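Local coordinates for protein fatty acyl CoA synthetase FADD13 (FATTY-ACYL-CoA SYNTHETASE) (Mycobacterium tuberculosis, PDB 3R44) that belongs to the AMP-binding (ANL) family of enzymes, with a large N-terminal part and a smaller C-terminal domain, at residues A[23-28]-A[44-49]; A[119-122]-A[128-131]; A[249-254]-A[305-310]; A[374-377]-A[382-385]. All coordinates share one frame; numbering follows the deposited sequence.

Contact 1: A[23-28]-A[44-49]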
loop_
_atom_site.group_PDB
_atom_site.type_symbol
_atom_site.label_atom_id
_atom_site.label_comp_id
_atom_site.label_asym_id
_atom_site.label_seq_id
_atom_site.Cartn_x
_atom_site.Cartn_y
_atom_site.Cartn_z
ATOM N N ARG A 23 11.686 -6.884 -21.004
ATOM C CA ARG A 23 12.218 -7.444 -22.254
ATOM C C ARG A 23 13.200 -8.583 -21.976
ATOM O O ARG A 23 13.212 -9.584 -22.670
ATOM C CB ARG A 23 12.844 -6.365 -23.131
ATOM C CG ARG A 23 13.259 -6.894 -24.436
ATOM C CD ARG A 23 14.345 -6.058 -25.017
ATOM N NE ARG A 23 14.554 -6.416 -26.434
ATOM C CZ ARG A 23 15.522 -7.203 -26.883
ATOM N NH1 ARG A 23 16.406 -7.750 -26.034
ATOM N NH2 ARG A 23 15.620 -7.433 -28.198
ATOM N N GLN A 24 13.996 -8.436 -20.938
ATOM C CA GLN A 24 14.963 -9.462 -20.561
ATOM C C GLN A 24 14.241 -10.702 -20.045
ATOM O O GLN A 24 14.617 -11.816 -20.405
ATOM C CB GLN A 24 15.945 -8.927 -19.560
ATOM C CG GLN A 24 16.898 -7.921 -20.169
ATOM C CD GLN A 24 17.804 -7.267 -19.166
ATOM O OE1 GLN A 24 17.465 -7.138 -18.005
ATOM N NE2 GLN A 24 18.980 -6.842 -19.621
ATOM N N ARG A 25 13.138 -10.523 -19.308
ATOM C CA ARG A 25 12.339 -11.705 -18.850
ATOM C C ARG A 25 11.715 -12.370 -20.062
ATOM O O ARG A 25 11.709 -13.597 -20.166
ATOM C CB ARG A 25 11.325 -11.333 -17.794
ATOM C CG ARG A 25 10.376 -12.466 -17.420
ATOM C CD ARG A 25 10.996 -13.771 -16.997
ATOM N NE ARG A 25 11.779 -13.632 -15.807
ATOM C CZ ARG A 25 12.601 -14.546 -15.357
ATOM N NH1 ARG A 25 12.759 -15.667 -16.027
ATOM N NH2 ARG A 25 13.282 -14.335 -14.244
ATOM N N ALA A 26 11.334 -11.556 -21.062
ATOM C CA ALA A 26 10.787 -12.105 -22.272
ATOM C C ALA A 26 11.864 -12.809 -23.123
ATOM O O ALA A 26 11.547 -13.525 -24.049
ATOM C CB ALA A 26 10.073 -11.071 -23.105
ATOM N N THR A 27 13.119 -12.575 -22.830
ATOM C CA THR A 27 14.204 -13.278 -23.534
ATOM C C THR A 27 14.612 -14.608 -22.806
ATOM O O THR A 27 14.932 -15.603 -23.442
ATOM C CB THR A 27 15.395 -12.291 -23.732
ATOM O OG1 THR A 27 14.946 -11.082 -24.369
ATOM C CG2 THR A 27 16.562 -12.890 -24.549
ATOM N N VAL A 28 14.669 -14.596 -21.482
ATOM C CA VAL A 28 14.971 -15.800 -20.694
ATOM C C VAL A 28 13.828 -16.791 -20.827
ATOM O O VAL A 28 14.044 -18.008 -20.941
ATOM C CB VAL A 28 15.112 -15.431 -19.203
ATOM C CG1 VAL A 28 15.403 -16.643 -18.347
ATOM C CG2 VAL A 28 16.202 -14.384 -19.000
ATOM N N MET A 44 -1.504 -14.623 -21.472
ATOM C CA MET A 44 -0.414 -14.078 -22.288
ATOM C C MET A 44 0.920 -14.519 -21.777
ATOM O O MET A 44 1.104 -14.558 -20.583
ATOM C CB MET A 44 -0.474 -12.584 -22.275
ATOM C CG MET A 44 -1.632 -12.093 -23.134
ATOM S SD MET A 44 -1.805 -10.334 -22.959
ATOM C CE MET A 44 -0.218 -9.670 -23.464
ATOM N N THR A 45 1.838 -14.832 -22.698
ATOM C CA THR A 45 3.204 -15.165 -22.344
ATOM C C THR A 45 4.042 -13.907 -22.131
ATOM O O THR A 45 3.631 -12.804 -22.435
ATOM C CB THR A 45 3.878 -15.936 -23.431
ATOM O OG1 THR A 45 3.889 -15.102 -24.586
ATOM C CG2 THR A 45 3.128 -17.281 -23.758
ATOM N N TYR A 46 5.228 -14.087 -21.575
ATOM C CA TYR A 46 6.148 -12.942 -21.398
ATOM C C TYR A 46 6.481 -12.258 -22.723
ATOM O O TYR A 46 6.517 -11.028 -22.810
ATOM C CB TYR A 46 7.403 -13.296 -20.594
ATOM C CG TYR A 46 7.134 -13.102 -19.149
ATOM C CD1 TYR A 46 6.861 -14.189 -18.312
ATOM C CD2 TYR A 46 7.097 -11.837 -18.612
ATOM C CE1 TYR A 46 6.572 -13.996 -16.982
ATOM C CE2 TYR A 46 6.791 -11.619 -17.305
ATOM C CZ TYR A 46 6.523 -12.691 -16.468
ATOM O OH TYR A 46 6.233 -12.395 -15.127
ATOM N N ALA A 47 6.704 -13.043 -23.766
ATOM C CA ALA A 47 6.953 -12.435 -25.098
ATOM C C ALA A 47 5.744 -11.580 -25.545
ATOM O O ALA A 47 5.915 -10.461 -26.064
ATOM C CB ALA A 47 7.294 -13.503 -26.155
ATOM N N GLN A 48 4.528 -12.072 -25.321
ATOM C CA GLN A 48 3.327 -11.263 -25.675
ATOM C C GLN A 48 3.171 -10.026 -24.808
ATOM O O GLN A 48 2.803 -8.946 -25.306
ATOM C CB GLN A 48 2.039 -12.070 -25.630
ATOM C CG GLN A 48 2.086 -13.257 -26.565
ATOM C CD GLN A 48 0.919 -14.206 -26.369
ATOM O OE1 GLN A 48 0.630 -14.686 -25.250
ATOM N NE2 GLN A 48 0.258 -14.519 -27.464
ATOM N N MET A 49 3.490 -10.161 -23.527
ATOM C CA MET A 49 3.356 -9.037 -22.663
ATOM C C MET A 49 4.371 -7.941 -23.088
ATOM O O MET A 49 4.034 -6.747 -23.091
ATOM C CB MET A 49 3.609 -9.434 -21.218
ATOM C CG MET A 49 3.267 -8.289 -20.295
ATOM S SD MET A 49 2.815 -8.923 -18.691
ATOM C CE MET A 49 4.392 -8.799 -17.917
#
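R25 meets Y46 with the aliphatic part of its chain, not with its charge. CG stands anti to the backbone N (chi1 173°), which carries it over one face of the phenol ring, 3.6 Å from R25 CG to the ring centroid of Y46 and 13° off the normal: a CH-pi contact close to the ring axis. Bends at chi2 and chi3 then turn the guanidinium away from the ring, its plane tilted 55° to that of the phenol. Its nitrogens bond to S29 OG, just past the segment, and to the carbonyls of A233 and M234, close in sequence to V237, whose O takes the Y46 hydroxyl.

The contact joins helix 18-28 to the first turn of helix 46-62, which follows strand 42-45. A capping box starts that turn: T45 N donates to Q48 OE1, 2.8 Å away, on an in-plane lone pair, and Q48 N returns a bond to T45 OG1 at 3.2 Å.

One residue further along, A26 sets its methyl against the backbone of this turn. A26 CB lies 3.6 Å from Y46 O and 3.9 Å from A47 CA, and the alpha carbons of A26 and A47 are 4.8 Å apart.

Contact 2: A[119-122]-A[128-131]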
loop_
_atom_site.group_PDB
_atom_site.type_symbol
_atom_site.label_atom_id
_atom_site.label_comp_id
_atom_site.label_asym_id
_atom_site.label_seq_id
_atom_site.Cartn_x
_atom_site.Cartn_y
_atom_site.Cartn_z
ATOM N N VAL A 119 -4.276 11.395 -19.803
ATOM C CA VAL A 119 -5.059 10.651 -18.825
ATOM C C VAL A 119 -5.704 9.471 -19.525
ATOM O O VAL A 119 -6.436 9.656 -20.501
ATOM C CB VAL A 119 -6.116 11.540 -18.165
ATOM C CG1 VAL A 119 -6.999 10.710 -17.214
ATOM C CG2 VAL A 119 -5.359 12.722 -17.426
ATOM N N ILE A 120 -5.380 8.272 -19.062
ATOM C CA ILE A 120 -5.965 7.049 -19.621
ATOM C C ILE A 120 -6.953 6.486 -18.594
ATOM O O ILE A 120 -6.544 6.183 -17.461
ATOM C CB ILE A 120 -4.903 6.033 -20.014
ATOM C CG1 ILE A 120 -3.930 6.640 -21.045
ATOM C CG2 ILE A 120 -5.606 4.791 -20.626
ATOM C CD1 ILE A 120 -2.819 5.789 -21.355
ATOM N N TYR A 121 -8.232 6.378 -18.964
ATOM C CA TYR A 121 -9.250 5.978 -18.018
ATOM C C TYR A 121 -10.147 4.861 -18.457
ATOM O O TYR A 121 -10.508 4.696 -19.647
ATOM C CB TYR A 121 -10.086 7.171 -17.589
ATOM C CG TYR A 121 -10.938 7.771 -18.679
ATOM C CD1 TYR A 121 -12.283 7.413 -18.831
ATOM C CD2 TYR A 121 -10.402 8.683 -19.560
ATOM C CE1 TYR A 121 -13.057 7.981 -19.830
ATOM C CE2 TYR A 121 -11.154 9.231 -20.564
ATOM C CZ TYR A 121 -12.466 8.895 -20.693
ATOM O OH TYR A 121 -13.172 9.515 -21.716
ATOM N N GLY A 122 -10.549 4.103 -17.451
ATOM C CA GLY A 122 -11.400 2.972 -17.645
ATOM C C GLY A 122 -12.825 3.412 -17.669
ATOM O O GLY A 122 -13.172 4.512 -17.213
ATOM N N VAL A 128 -16.218 10.200 -13.294
ATOM C CA VAL A 128 -15.254 11.123 -12.699
ATOM C C VAL A 128 -14.596 12.022 -13.742
ATOM O O VAL A 128 -14.505 13.237 -13.542
ATOM C CB VAL A 128 -14.150 10.383 -11.847
ATOM C CG1 VAL A 128 -12.873 11.156 -11.791
ATOM C CG2 VAL A 128 -14.682 10.087 -10.438
ATOM N N ILE A 129 -14.168 11.427 -14.852
ATOM C CA ILE A 129 -13.483 12.173 -15.892
ATOM C C ILE A 129 -14.444 13.181 -16.507
ATOM O O ILE A 129 -14.079 14.338 -16.749
ATOM C CB ILE A 129 -12.887 11.238 -16.981
ATOM C CG1 ILE A 129 -11.749 10.404 -16.423
ATOM C CG2 ILE A 129 -12.497 12.072 -18.235
ATOM C CD1 ILE A 129 -10.529 11.220 -15.792
ATOM N N ASP A 130 -15.686 12.760 -16.738
ATOM C CA ASP A 130 -16.699 13.668 -17.281
ATOM C C ASP A 130 -16.901 14.880 -16.382
ATOM O O ASP A 130 -16.886 16.019 -16.850
ATOM C CB ASP A 130 -18.035 12.943 -17.471
ATOM C CG ASP A 130 -18.010 11.971 -18.654
ATOM O OD1 ASP A 130 -17.040 11.983 -19.448
ATOM O OD2 ASP A 130 -18.953 11.171 -18.784
ATOM N N ALA A 131 -17.045 14.621 -15.083
ATOM C CA ALA A 131 -17.229 15.687 -14.101
ATOM C C ALA A 131 -16.012 16.631 -14.170
ATOM O O ALA A 131 -16.159 17.857 -14.170
ATOM C CB ALA A 131 -17.400 15.096 -12.683
#
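I129 is the hub here, and its two branches and its tip divide the work between Y121 and V119. The methylene CG1 lies over one face of the Y121 ring, 3.6 Å from I129 CG1 to Y121 CG, and displaced from the centre toward the CB end of the ring. Measured to the centroid, this CH-pi contact is 3.9 Å long and 23° off the normal. The methyl CG2 settles farther out over the ring, with I129 CG2 3.9 Å from Y121 CE2, and the ring is thus touched from its root to its hydroxyl end.

Y121 carries CG between its backbone N and carbonyl carbon (chi1 67°), a setting that presents the broad side of the phenol to the helix. At the tip of the isoleucine, CD1 meets V119 CG1 end on at 3.8 Å.

V119 and Y121, two residues apart on strand 118-121, both face helix 126-134, the helix of a beta-alpha-beta unit completed by strand 144-147. L74 and W145, from the strands flanking 118-121, also touch I129. No hydrogen bond or charge links the two segments, which implies that helix and sheet are held here by shape and dispersion, with the backbone polarity of the strand met by its neighbours.

Contact 3: A[249-254]-A[305-310]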
loop_
_atom_site.group_PDB
_atom_site.type_symbol
_atom_site.label_atom_id
_atom_site.label_comp_id
_atom_site.label_asym_id
_atom_site.label_seq_id
_atom_site.Cartn_x
_atom_site.Cartn_y
_atom_site.Cartn_z
ATOM N N LYS A 249 -15.731 -16.918 -5.551
ATOM C CA LYS A 249 -15.137 -17.363 -6.809
ATOM C C LYS A 249 -13.632 -17.580 -6.696
ATOM O O LYS A 249 -13.017 -18.207 -7.591
ATOM C CB LYS A 249 -15.389 -16.343 -7.932
ATOM C CG LYS A 249 -16.856 -16.116 -8.253
ATOM C CD LYS A 249 -17.051 -15.786 -9.738
ATOM C CE LYS A 249 -18.539 -15.607 -10.066
ATOM N NZ LYS A 249 -18.809 -14.114 -9.998
ATOM N N VAL A 250 -13.011 -17.095 -5.626
ATOM C CA VAL A 250 -11.535 -17.073 -5.572
ATOM C C VAL A 250 -10.875 -18.443 -5.398
ATOM O O VAL A 250 -9.841 -18.715 -6.006
ATOM C CB VAL A 250 -11.031 -16.044 -4.543
ATOM C CG1 VAL A 250 -11.441 -16.419 -3.171
ATOM C CG2 VAL A 250 -9.482 -15.788 -4.648
ATOM N N TRP A 251 -11.484 -19.333 -4.619
ATOM C CA TRP A 251 -10.847 -20.638 -4.397
ATOM C C TRP A 251 -10.835 -21.437 -5.687
ATOM O O TRP A 251 -9.893 -22.156 -5.941
ATOM C CB TRP A 251 -11.498 -21.431 -3.265
ATOM C CG TRP A 251 -11.147 -20.921 -1.880
ATOM C CD1 TRP A 251 -11.988 -20.302 -1.021
ATOM C CD2 TRP A 251 -9.865 -20.950 -1.236
ATOM N NE1 TRP A 251 -11.327 -19.954 0.132
ATOM C CE2 TRP A 251 -10.016 -20.300 0.015
ATOM C CE3 TRP A 251 -8.602 -21.398 -1.609
ATOM C CZ2 TRP A 251 -8.963 -20.156 0.923
ATOM C CZ3 TRP A 251 -7.540 -21.253 -0.699
ATOM C CH2 TRP A 251 -7.727 -20.631 0.539
ATOM N N SER A 252 -11.902 -21.355 -6.475
ATOM C CA SER A 252 -11.963 -22.034 -7.766
ATOM C C SER A 252 -10.827 -21.559 -8.656
ATOM O O SER A 252 -10.250 -22.306 -9.423
ATOM C CB SER A 252 -13.291 -21.712 -8.469
ATOM O OG SER A 252 -13.418 -22.461 -9.661
ATOM N N LEU A 253 -10.549 -20.273 -8.573
ATOM C CA LEU A 253 -9.571 -19.655 -9.427
ATOM C C LEU A 253 -8.219 -20.151 -8.971
ATOM O O LEU A 253 -7.362 -20.464 -9.804
ATOM C CB LEU A 253 -9.665 -18.126 -9.294
ATOM C CG LEU A 253 -8.568 -17.333 -10.017
ATOM C CD1 LEU A 253 -8.443 -17.767 -11.496
ATOM C CD2 LEU A 253 -8.762 -15.781 -9.884
ATOM N N ILE A 254 -8.025 -20.198 -7.656
ATOM C CA ILE A 254 -6.766 -20.644 -7.049
ATOM C C ILE A 254 -6.459 -22.115 -7.448
ATOM O O ILE A 254 -5.315 -22.477 -7.793
ATOM C CB ILE A 254 -6.831 -20.460 -5.520
ATOM C CG1 ILE A 254 -6.530 -19.004 -5.147
ATOM C CG2 ILE A 254 -5.908 -21.429 -4.769
ATOM C CD1 ILE A 254 -6.818 -18.691 -3.669
ATOM N N ALA A 305 -3.204 -22.567 8.614
ATOM C CA ALA A 305 -2.136 -23.540 8.827
ATOM C C ALA A 305 -2.638 -25.002 8.833
ATOM O O ALA A 305 -1.943 -25.891 8.383
ATOM C CB ALA A 305 -1.364 -23.216 10.076
ATOM N N ALA A 306 -3.828 -25.251 9.357
ATOM C CA ALA A 306 -4.448 -26.592 9.256
ATOM C C ALA A 306 -4.752 -27.049 7.813
ATOM O O ALA A 306 -4.887 -28.278 7.569
ATOM C CB ALA A 306 -5.732 -26.637 10.075
ATOM N N LYS A 307 -4.917 -26.090 6.908
ATOM C CA LYS A 307 -5.123 -26.317 5.464
ATOM C C LYS A 307 -3.764 -26.302 4.730
ATOM O O LYS A 307 -3.729 -26.289 3.500
ATOM C CB LYS A 307 -6.086 -25.276 4.878
ATOM C CG LYS A 307 -6.732 -25.564 3.490
ATOM C CD LYS A 307 -7.864 -24.498 3.105
ATOM C CE LYS A 307 -8.137 -24.337 1.556
ATOM N NZ LYS A 307 -8.922 -25.527 1.008
ATOM N N ASN A 308 -2.669 -26.338 5.503
ATOM C CA ASN A 308 -1.294 -26.217 5.000
ATOM C C ASN A 308 -1.029 -24.941 4.203
ATOM O O ASN A 308 -0.345 -24.981 3.173
ATOM C CB ASN A 308 -0.890 -27.410 4.137
ATOM C CG ASN A 308 -0.915 -28.690 4.897
ATOM O OD1 ASN A 308 -1.843 -29.505 4.765
ATOM N ND2 ASN A 308 0.102 -28.881 5.727
ATOM N N ILE A 309 -1.602 -23.833 4.655
ATOM C CA ILE A 309 -1.375 -22.537 4.004
ATOM C C ILE A 309 -0.790 -21.601 5.001
ATOM O O ILE A 309 -1.339 -21.464 6.090
ATOM C CB ILE A 309 -2.667 -21.937 3.414
ATOM C CG1 ILE A 309 -3.239 -22.901 2.349
ATOM C CG2 ILE A 309 -2.447 -20.490 2.878
ATOM C CD1 ILE A 309 -4.672 -22.509 1.893
ATOM N N GLU A 310 0.291 -20.918 4.617
ATOM C CA GLU A 310 0.965 -19.989 5.530
ATOM C C GLU A 310 0.615 -18.549 5.207
ATOM O O GLU A 310 -0.021 -18.288 4.202
ATOM C CB GLU A 310 2.461 -20.236 5.517
ATOM C CG GLU A 310 2.758 -21.508 6.320
ATOM C CD GLU A 310 4.211 -21.866 6.426
ATOM O OE1 GLU A 310 4.989 -21.546 5.509
ATOM O OE2 GLU A 310 4.578 -22.508 7.433
#
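Helix 247-256 meets the loop that joins helix 298-306 to strand 310-316 through a single tryptophan, W251. The far rim of its six-membered ring, CZ3 and CH2, does the touching. K307 slides past the indole in the opposite direction, laying CE over one face with K307 CE 3.9 Å from W251 CH2. Its side chain is extended until its end, where it bends (chi4 75°) and places the ammonium over the same ring: a cation-pi contact of 4.9 Å from K307 NZ to the centroid, 14° off the normal. That distance is generous, and the nitrogen has other partners, a hydrogen bond to F278 O and a second cation-pi contact with the F278 ring. Two residues on from K307, I309 CD1 comes within 3.8 Å of W251 CH2, at a slant to the ring.

The indole is itself fixed by W251 NE1 bonding to M272 O, while F289 of strand 288-291 touches both W251 and I309. K307 and I309 flank N308, whose positive phi makes it the C-prime residue of a Schellman motif: N308 N bonds to A305 O at 3.0 Å, and I309 N to Y304 O. The indole thus packs against the two side chains flanking this C-prime residue, where a Schellman motif ends a helix ahead of a strand of the mixed sheet.

Contact 4: A[374-377]-A[382-385]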
loop_
_atom_site.group_PDB
_atom_site.type_symbol
_atom_site.label_atom_id
_atom_site.label_comp_id
_atom_site.label_asym_id
_atom_site.label_seq_id
_atom_site.Cartn_x
_atom_site.Cartn_y
_atom_site.Cartn_z
ATOM N N LYS A 374 12.416 9.101 -4.150
ATOM C CA LYS A 374 13.376 10.125 -4.512
ATOM C C LYS A 374 13.039 11.455 -3.832
ATOM O O LYS A 374 13.930 12.177 -3.327
ATOM C CB LYS A 374 13.404 10.331 -6.030
ATOM C CG LYS A 374 14.243 11.557 -6.437
ATOM C CD LYS A 374 14.039 11.971 -7.900
ATOM C CE LYS A 374 14.828 11.131 -8.826
ATOM N NZ LYS A 374 14.791 11.673 -10.237
ATOM N N GLU A 375 11.762 11.798 -3.858
ATOM C CA GLU A 375 11.297 13.072 -3.338
ATOM C C GLU A 375 9.769 13.058 -3.308
ATOM O O GLU A 375 9.140 12.199 -3.934
ATOM C CB GLU A 375 11.760 14.182 -4.258
ATOM C CG GLU A 375 11.048 14.172 -5.607
ATOM C CD GLU A 375 11.756 14.982 -6.690
ATOM O OE1 GLU A 375 12.956 15.282 -6.559
ATOM O OE2 GLU A 375 11.082 15.277 -7.703
ATOM N N TYR A 376 9.182 14.003 -2.595
ATOM C CA TYR A 376 7.781 14.322 -2.818
ATOM C C TYR A 376 7.705 15.314 -3.969
ATOM O O TYR A 376 8.486 16.264 -4.032
ATOM C CB TYR A 376 7.170 14.919 -1.561
ATOM C CG TYR A 376 7.054 14.011 -0.385
ATOM C CD1 TYR A 376 6.174 12.914 -0.407
ATOM C CD2 TYR A 376 7.802 14.251 0.793
ATOM C CE1 TYR A 376 6.057 12.103 0.680
ATOM C CE2 TYR A 376 7.669 13.443 1.884
ATOM C CZ TYR A 376 6.804 12.383 1.824
ATOM O OH TYR A 376 6.665 11.557 2.894
ATOM N N TRP A 377 6.810 15.048 -4.913
ATOM C CA TRP A 377 6.757 15.786 -6.138
ATOM C C TRP A 377 6.545 17.291 -5.924
ATOM O O TRP A 377 5.571 17.683 -5.278
ATOM C CB TRP A 377 5.639 15.210 -7.004
ATOM C CG TRP A 377 5.450 15.888 -8.338
ATOM C CD1 TRP A 377 4.413 16.663 -8.679
ATOM C CD2 TRP A 377 6.260 15.772 -9.528
ATOM N NE1 TRP A 377 4.539 17.107 -9.950
ATOM C CE2 TRP A 377 5.642 16.538 -10.517
ATOM C CE3 TRP A 377 7.436 15.097 -9.842
ATOM C CZ2 TRP A 377 6.202 16.721 -11.792
ATOM C CZ3 TRP A 377 7.979 15.237 -11.114
ATOM C CH2 TRP A 377 7.368 16.016 -12.074
ATOM N N ALA A 382 9.434 19.682 2.136
ATOM C CA ALA A 382 8.846 18.486 2.688
ATOM C C ALA A 382 9.766 17.285 2.535
ATOM O O ALA A 382 9.880 16.508 3.438
ATOM C CB ALA A 382 7.506 18.162 2.055
ATOM N N THR A 383 10.448 17.178 1.415
ATOM C CA THR A 383 11.359 16.052 1.186
ATOM C C THR A 383 12.518 16.135 2.180
ATOM O O THR A 383 12.787 15.209 2.925
ATOM C CB THR A 383 11.820 16.046 -0.260
ATOM O OG1 THR A 383 10.674 15.959 -1.140
ATOM C CG2 THR A 383 12.783 14.890 -0.528
ATOM N N ARG A 384 13.187 17.276 2.238
ATOM C CA ARG A 384 14.284 17.445 3.197
ATOM C C ARG A 384 13.880 17.170 4.627
ATOM O O ARG A 384 14.620 16.571 5.377
ATOM C CB ARG A 384 14.812 18.881 3.128
ATOM C CG ARG A 384 15.558 19.162 1.867
ATOM C CD ARG A 384 16.433 20.421 2.000
ATOM N NE ARG A 384 15.661 21.586 1.577
ATOM C CZ ARG A 384 15.445 21.927 0.295
ATOM N NH1 ARG A 384 15.972 21.213 -0.713
ATOM N NH2 ARG A 384 14.696 22.993 0.015
ATOM N N ASP A 385 12.694 17.615 4.998
ATOM C CA ASP A 385 12.220 17.471 6.367
ATOM C C ASP A 385 11.892 16.007 6.746
ATOM O O ASP A 385 11.905 15.667 7.929
ATOM C CB ASP A 385 11.028 18.408 6.607
ATOM C CG ASP A 385 11.463 19.910 6.745
ATOM O OD1 ASP A 385 12.686 20.224 6.828
ATOM O OD2 ASP A 385 10.590 20.792 6.748
#
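T383 overlaps the backbone of E375 and Y376 with both branches of its side chain, one polar and one apolar. OG1 accepts a hydrogen bond from Y376 N, 2.9 Å from nitrogen to T383 OG1, and the N-H points at the oxygen with an angle of 157°. With OG1 anti to its own carbonyl carbon (chi1 -58°), the same hydroxyl also lies near the residue just before its helix, with R379 O as hydrogen-bond partner. A single oxygen therefore bridges the strand backbone and the residue that leads into the helix. The methyl branch goes to the neighbouring residue: T383 CG2 packs 3.7 Å from E375 CA and 3.9 Å from E375 CB. This brings the backbones close, with the alpha carbons of E375 and T383 5.4 Å apart, although the carboxylate of E375 leads away from the helix.

Y376 supplies the second half of the contact. Its ring turns an edge to the start of the helical segment, the T383 N lying in the ring plane 4.0 Å from Y376 CD2. The methyl of A382 adds an apolar touch, A382 CB standing 4.1 Å from the same Y376 CD2. Outside the two segments, Y376 OH bonds to E319 OE2 and K186 makes a cation-pi contact with the ring, so hydroxyl and ring each have a further partner.

The strand also pairs with strand 186-191, E375 and W377 bonding to V189 and G187. What results is the outermost strand of a small three-stranded antiparallel sheet, linked by a threonine hydroxyl to the short helix 380-385 that follows it.

How the contacts relate
Contacts 2 and 3 are buried, contact 1 partly so, and contact 4 lies at the surface; no two touch or share a helix or strand. Contact 2 is wholly apolar and local, binding a strand of the parallel four-stranded sheet to the helix that follows it. Contacts 1 and 3 both border the mixed nine-stranded sheet and both set a basic side chain over an aromatic face, yet only in contact 3 does the charge itself join in. Contact 4 alone has a hydrogen bond between its segments. The widest separation is between contacts 3 and 4, whose centres are about 41 Å apart on opposite sides of the chain's centre.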